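Local coordinates for nisin immunity protein (Lactococcus lactis subsp. lactis, PDB 5XHB), which contributes to the producing bacterium's immunity against nisin supplied from outside the cell, at residues Asn66-Ala78 / Cys84-Pro96. Sequence-based numbering, arbitrary orientation.
Sequences NSVTLVLNNIYEA and CMGINDRYYKILP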
loop_
_atom_site.group_PDB
_atom_site.type_symbol
_atom_site.label_atom_id
_atom_site.label_comp_id
_atom_site.label_asym_id
_atom_site.label_seq_id
_atom_site.Cartn_x
_atom_site.Cartn_y
_atom_site.Cartn_z
ATOM N N ASN A 66 -6.611 -20.795 1.440
ATOM C CA ASN A 66 -6.319 -19.400 1.749
ATOM C C ASN A 66 -6.727 -18.459 0.619
ATOM O O ASN A 66 -6.049 -17.468 0.354
ATOM C CB ASN A 66 -4.827 -19.216 2.060
ATOM C CG ASN A 66 -4.512 -19.378 3.541
ATOM O OD1 ASN A 66 -5.220 -20.077 4.266
ATOM N ND2 ASN A 66 -3.446 -18.722 3.996
ATOM N N SER A 67 -7.833 -18.762 -0.049
ATOM C CA SER A 67 -8.259 -17.927 -1.166
ATOM C C SER A 67 -9.505 -17.118 -0.829
ATOM O O SER A 67 -10.279 -17.481 0.059
ATOM C CB SER A 67 -8.516 -18.777 -2.408
ATOM O OG SER A 67 -9.766 -19.435 -2.326
ATOM N N VAL A 68 -9.681 -16.008 -1.539
ATOM C CA VAL A 68 -10.910 -15.238 -1.446
ATOM C C VAL A 68 -11.433 -15.022 -2.863
ATOM O O VAL A 68 -10.653 -14.825 -3.799
ATOM C CB VAL A 68 -10.699 -13.893 -0.712
ATOM C CG1 VAL A 68 -9.669 -13.053 -1.422
ATOM C CG2 VAL A 68 -12.009 -13.132 -0.596
ATOM N N THR A 69 -12.750 -15.116 -3.021
ATOM C CA THR A 69 -13.389 -14.935 -4.316
ATOM C C THR A 69 -13.966 -13.531 -4.407
ATOM O O THR A 69 -14.712 -13.098 -3.530
ATOM C CB THR A 69 -14.507 -15.964 -4.550
ATOM O OG1 THR A 69 -13.973 -17.282 -4.395
ATOM C CG2 THR A 69 -15.095 -15.810 -5.942
ATOM N N LEU A 70 -13.593 -12.816 -5.460
ATOM C CA LEU A 70 -14.080 -11.458 -5.660
ATOM C C LEU A 70 -14.973 -11.380 -6.877
ATOM O O LEU A 70 -14.597 -11.802 -7.973
ATOM C CB LEU A 70 -12.923 -10.482 -5.824
ATOM C CG LEU A 70 -11.901 -10.393 -4.701
ATOM C CD1 LEU A 70 -10.840 -9.388 -5.114
ATOM C CD2 LEU A 70 -12.557 -9.998 -3.381
ATOM N N VAL A 71 -16.164 -10.839 -6.688
ATOM C CA VAL A 71 -17.003 -10.514 -7.828
ATOM C C VAL A 71 -16.954 -9.005 -8.079
ATOM O O VAL A 71 -17.433 -8.213 -7.254
ATOM C CB VAL A 71 -18.451 -10.981 -7.606
ATOM C CG1 VAL A 71 -19.366 -10.407 -8.674
ATOM C CG2 VAL A 71 -18.495 -12.501 -7.616
ATOM N N LEU A 72 -16.355 -8.624 -9.210
ATOM C CA LEU A 72 -16.244 -7.230 -9.630
ATOM C C LEU A 72 -17.401 -6.909 -10.552
ATOM O O LEU A 72 -17.568 -7.546 -11.592
ATOM C CB LEU A 72 -14.910 -6.971 -10.351
ATOM C CG LEU A 72 -13.687 -7.685 -9.777
ATOM C CD1 LEU A 72 -12.456 -7.389 -10.623
ATOM C CD2 LEU A 72 -13.471 -7.241 -8.368
ATOM N N ASN A 73 -18.203 -5.921 -10.186
ATOM C CA ASN A 73 -19.484 -5.749 -10.852
ATOM C C ASN A 73 -19.890 -4.292 -11.000
ATOM O O ASN A 73 -20.341 -3.673 -10.030
ATOM C CB ASN A 73 -20.556 -6.508 -10.076
ATOM C CG ASN A 73 -21.850 -6.666 -10.854
ATOM O OD1 ASN A 73 -21.885 -6.550 -12.087
ATOM N ND2 ASN A 73 -22.927 -6.944 -10.131
ATOM N N ASN A 74 -19.709 -3.772 -12.217
ATOM C CA ASN A 74 -20.133 -2.437 -12.632
ATOM C C ASN A 74 -19.323 -1.303 -12.041
ATOM O O ASN A 74 -18.756 -1.424 -10.962
ATOM C CB ASN A 74 -21.602 -2.209 -12.297
ATOM C CG ASN A 74 -22.485 -3.296 -12.852
ATOM O OD1 ASN A 74 -22.175 -3.888 -13.879
ATOM N ND2 ASN A 74 -23.579 -3.579 -12.166
ATOM N N ILE A 75 -19.280 -0.204 -12.786
ATOM C CA ILE A 75 -18.743 1.063 -12.299
ATOM C C ILE A 75 -19.906 2.024 -12.132
ATOM O O ILE A 75 -20.751 2.133 -13.025
ATOM C CB ILE A 75 -17.692 1.654 -13.269
ATOM C CG1 ILE A 75 -16.479 0.735 -13.346
ATOM C CG2 ILE A 75 -17.269 3.068 -12.833
ATOM C CD1 ILE A 75 -15.316 1.291 -14.117
ATOM N N TYR A 76 -19.953 2.696 -10.984
ATOM C CA TYR A 76 -21.001 3.651 -10.646
ATOM C C TYR A 76 -20.456 5.050 -10.418
ATOM O O TYR A 76 -19.297 5.216 -10.026
ATOM C CB TYR A 76 -21.721 3.229 -9.368
ATOM C CG TYR A 76 -22.325 1.869 -9.431
ATOM C CD1 TYR A 76 -21.549 0.737 -9.223
ATOM C CD2 TYR A 76 -23.675 1.705 -9.691
ATOM C CE1 TYR A 76 -22.103 -0.520 -9.276
ATOM C CE2 TYR A 76 -24.236 0.443 -9.749
ATOM C CZ TYR A 76 -23.446 -0.660 -9.546
ATOM O OH TYR A 76 -23.997 -1.918 -9.602
ATOM N N GLU A 77 -21.300 6.055 -10.605
ATOM C CA GLU A 77 -20.937 7.384 -10.139
ATOM C C GLU A 77 -21.478 7.576 -8.729
ATOM O O GLU A 77 -22.643 7.268 -8.463
ATOM C CB GLU A 77 -21.466 8.468 -11.079
ATOM C CG GLU A 77 -20.997 9.865 -10.682
ATOM C CD GLU A 77 -21.473 10.936 -11.641
ATOM O OE1 GLU A 77 -22.333 10.628 -12.494
ATOM O OE2 GLU A 77 -20.991 12.087 -11.537
ATOM N N ALA A 78 -20.634 8.068 -7.817
ATOM C CA ALA A 78 -21.066 8.327 -6.450
ATOM C C ALA A 78 -21.621 9.753 -6.307
ATOM O O ALA A 78 -21.539 10.556 -7.234
ATOM C CB ALA A 78 -19.916 8.099 -5.474
ATOM N N CYS A 84 -16.951 4.594 -8.566
ATOM C CA CYS A 84 -16.665 3.450 -7.713
ATOM C C CYS A 84 -17.058 2.147 -8.396
ATOM O O CYS A 84 -17.731 2.146 -9.435
ATOM C CB CYS A 84 -17.377 3.590 -6.364
ATOM S SG CYS A 84 -19.182 3.646 -6.487
HETATM N N MSE A 85 -16.607 1.038 -7.818
HETATM C CA MSE A 85 -16.807 -0.259 -8.420
HETATM C C MSE A 85 -17.468 -1.187 -7.427
HETATM O O MSE A 85 -17.129 -1.180 -6.245
HETATM C CB MSE A 85 -15.487 -0.852 -8.889
HETATM C CG MSE A 85 -15.662 -2.210 -9.557
HETATM SE SE MSE A 85 -13.979 -2.874 -10.257
HETATM C CE MSE A 85 -13.691 -1.525 -11.665
ATOM N N GLY A 86 -18.419 -1.982 -7.902
ATOM C CA GLY A 86 -19.012 -2.996 -7.045
ATOM C C GLY A 86 -18.017 -4.116 -6.806
ATOM O O GLY A 86 -17.508 -4.718 -7.759
ATOM N N ILE A 87 -17.714 -4.374 -5.535
ATOM C CA ILE A 87 -16.845 -5.471 -5.155
ATOM C C ILE A 87 -17.577 -6.326 -4.131
ATOM O O ILE A 87 -17.779 -5.899 -2.994
ATOM C CB ILE A 87 -15.509 -5.020 -4.526
ATOM C CG1 ILE A 87 -14.864 -3.873 -5.321
ATOM C CG2 ILE A 87 -14.569 -6.225 -4.426
ATOM C CD1 ILE A 87 -14.417 -4.251 -6.698
ATOM N N ASN A 88 -17.945 -7.532 -4.533
ATOM C CA ASN A 88 -18.790 -8.392 -3.706
ATOM C C ASN A 88 -20.006 -7.597 -3.262
ATOM O O ASN A 88 -20.731 -7.093 -4.114
ATOM C CB ASN A 88 -18.000 -8.976 -2.533
ATOM C CG ASN A 88 -17.043 -10.063 -2.994
ATOM O OD1 ASN A 88 -16.891 -10.268 -4.195
ATOM N ND2 ASN A 88 -16.406 -10.765 -2.058
ATOM N N ASP A 89 -20.218 -7.459 -1.956
ATOM C CA ASP A 89 -21.411 -6.771 -1.463
ATOM C C ASP A 89 -21.158 -5.301 -1.124
ATOM O O ASP A 89 -21.991 -4.670 -0.489
ATOM C CB ASP A 89 -21.967 -7.483 -0.222
ATOM C CG ASP A 89 -20.975 -7.494 0.931
ATOM O OD1 ASP A 89 -19.753 -7.531 0.667
ATOM O OD2 ASP A 89 -21.412 -7.457 2.103
ATOM N N ARG A 90 -20.019 -4.758 -1.553
ATOM C CA ARG A 90 -19.676 -3.378 -1.228
ATOM C C ARG A 90 -19.366 -2.570 -2.478
ATOM O O ARG A 90 -19.445 -3.080 -3.592
ATOM C CB ARG A 90 -18.479 -3.332 -0.284
ATOM C CG ARG A 90 -18.762 -3.919 1.092
ATOM C CD ARG A 90 -17.509 -4.562 1.642
ATOM N NE ARG A 90 -17.630 -4.899 3.051
ATOM C CZ ARG A 90 -16.606 -4.923 3.898
ATOM N NH1 ARG A 90 -15.386 -4.623 3.475
ATOM N NH2 ARG A 90 -16.802 -5.238 5.171
ATOM N N TYR A 91 -19.011 -1.308 -2.263
ATOM C CA TYR A 91 -18.580 -0.407 -3.328
ATOM C C TYR A 91 -17.277 0.260 -2.920
ATOM O O TYR A 91 -17.142 0.718 -1.784
ATOM C CB TYR A 91 -19.630 0.660 -3.607
ATOM C CG TYR A 91 -20.993 0.105 -3.957
ATOM C CD1 TYR A 91 -21.892 -0.256 -2.962
ATOM C CD2 TYR A 91 -21.385 -0.034 -5.281
ATOM C CE1 TYR A 91 -23.142 -0.747 -3.274
ATOM C CE2 TYR A 91 -22.637 -0.526 -5.603
ATOM C CZ TYR A 91 -23.510 -0.882 -4.593
ATOM O OH TYR A 91 -24.758 -1.374 -4.910
ATOM N N TYR A 92 -16.319 0.317 -3.838
ATOM C CA TYR A 92 -15.039 0.926 -3.511
ATOM C C TYR A 92 -14.674 1.949 -4.562
ATOM O O TYR A 92 -14.833 1.699 -5.758
ATOM C CB TYR A 92 -13.948 -0.141 -3.385
ATOM C CG TYR A 92 -14.032 -0.921 -2.096
ATOM C CD1 TYR A 92 -14.790 -2.082 -2.010
ATOM C CD2 TYR A 92 -13.360 -0.483 -0.953
ATOM C CE1 TYR A 92 -14.880 -2.786 -0.818
ATOM C CE2 TYR A 92 -13.434 -1.187 0.232
ATOM C CZ TYR A 92 -14.197 -2.335 0.293
ATOM O OH TYR A 92 -14.281 -3.037 1.470
ATOM N N LYS A 93 -14.205 3.107 -4.105
ATOM C CA LYS A 93 -13.811 4.186 -5.003
ATOM C C LYS A 93 -12.707 3.713 -5.930
ATOM O O LYS A 93 -11.854 2.928 -5.520
ATOM C CB LYS A 93 -13.333 5.406 -4.195
ATOM C CG LYS A 93 -13.052 6.662 -5.029
ATOM C CD LYS A 93 -12.497 7.825 -4.148
ATOM C CE LYS A 93 -13.519 8.345 -3.155
ATOM N NZ LYS A 93 -12.953 9.374 -2.191
ATOM N N ILE A 94 -12.737 4.173 -7.177
ATOM C CA ILE A 94 -11.624 3.945 -8.086
ATOM C C ILE A 94 -10.952 5.297 -8.331
ATOM O O ILE A 94 -11.609 6.339 -8.276
ATOM C CB ILE A 94 -12.055 3.310 -9.431
ATOM C CG1 ILE A 94 -13.040 4.213 -10.186
ATOM C CG2 ILE A 94 -12.605 1.885 -9.219
ATOM C CD1 ILE A 94 -13.218 3.840 -11.652
ATOM N N LEU A 95 -9.648 5.269 -8.580
ATOM C CA LEU A 95 -8.871 6.486 -8.806
ATOM C C LEU A 95 -7.922 6.271 -9.971
ATOM O O LEU A 95 -7.539 5.143 -10.249
ATOM C CB LEU A 95 -8.073 6.864 -7.542
ATOM C CG LEU A 95 -8.813 7.457 -6.336
ATOM C CD1 LEU A 95 -7.865 7.660 -5.150
ATOM C CD2 LEU A 95 -9.522 8.780 -6.699
ATOM N N PRO A 96 -7.523 7.357 -10.649
ATOM C CA PRO A 96 -6.479 7.240 -11.675
ATOM C C PRO A 96 -5.185 6.712 -11.056
ATOM O O PRO A 96 -4.941 6.933 -9.869
ATOM C CB PRO A 96 -6.286 8.684 -12.180
ATOM C CG PRO A 96 -7.431 9.478 -11.614
ATOM C CD PRO A 96 -7.962 8.746 -10.424
HETATM O O HOH W 1 -20.138 -7.246 -6.766
#
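Tyr-76 and Cys-84 pair through two backbone hydrogen bonds near the closed end of a beta hairpin, in which strand 67-78 runs antiparallel to strand 84-87 in the middle of the sheet of the N-terminal half. The pairing slips at a beta bulge: Asn-73 and Asn-74 together stand opposite the single Gly-86, between the pairs Leu-72/Ile-87 and Ile-75/Met-85. Gly-86 O accepts from Asn-73 N at 2.8 Å while its N donates to Asn-74 O at 3.1 Å. The first part of strand 67-78 extends beyond the type II' turn from Ile-87 to Arg-90, which leads into strand 90-96.

On one face, Leu-72 and Ile-87 lie side by side, with CD2 of Leu-72 3.6 Å from CD1 of Ile-87. Farther along, Met-85, a selenomethionine, bends at its last torsion (chi3 -66°) and brings CE to 4.0 Å from Ile-75 CG1; Phe-20 packs against both residues. On the other face the edge of the Tyr-91 ring meets the face of Tyr-76 in a T-shaped stack, planes at 83°, Tyr-91 CE2 lying 3.7 Å from Tyr-76 CE1. The Tyr-76 hydroxyl accepts from Asn-74 ND2, whose companion OD1 takes Phe-46 N from strand 39-53.

At the turn, the Asn-88 amide spans Leu-70, bonding to the backbone groups before and after it: ND2 donates to Thr-69 O at 3.2 Å, and OD1 accepts Val-71 N at 2.7 Å in an almost straight bond.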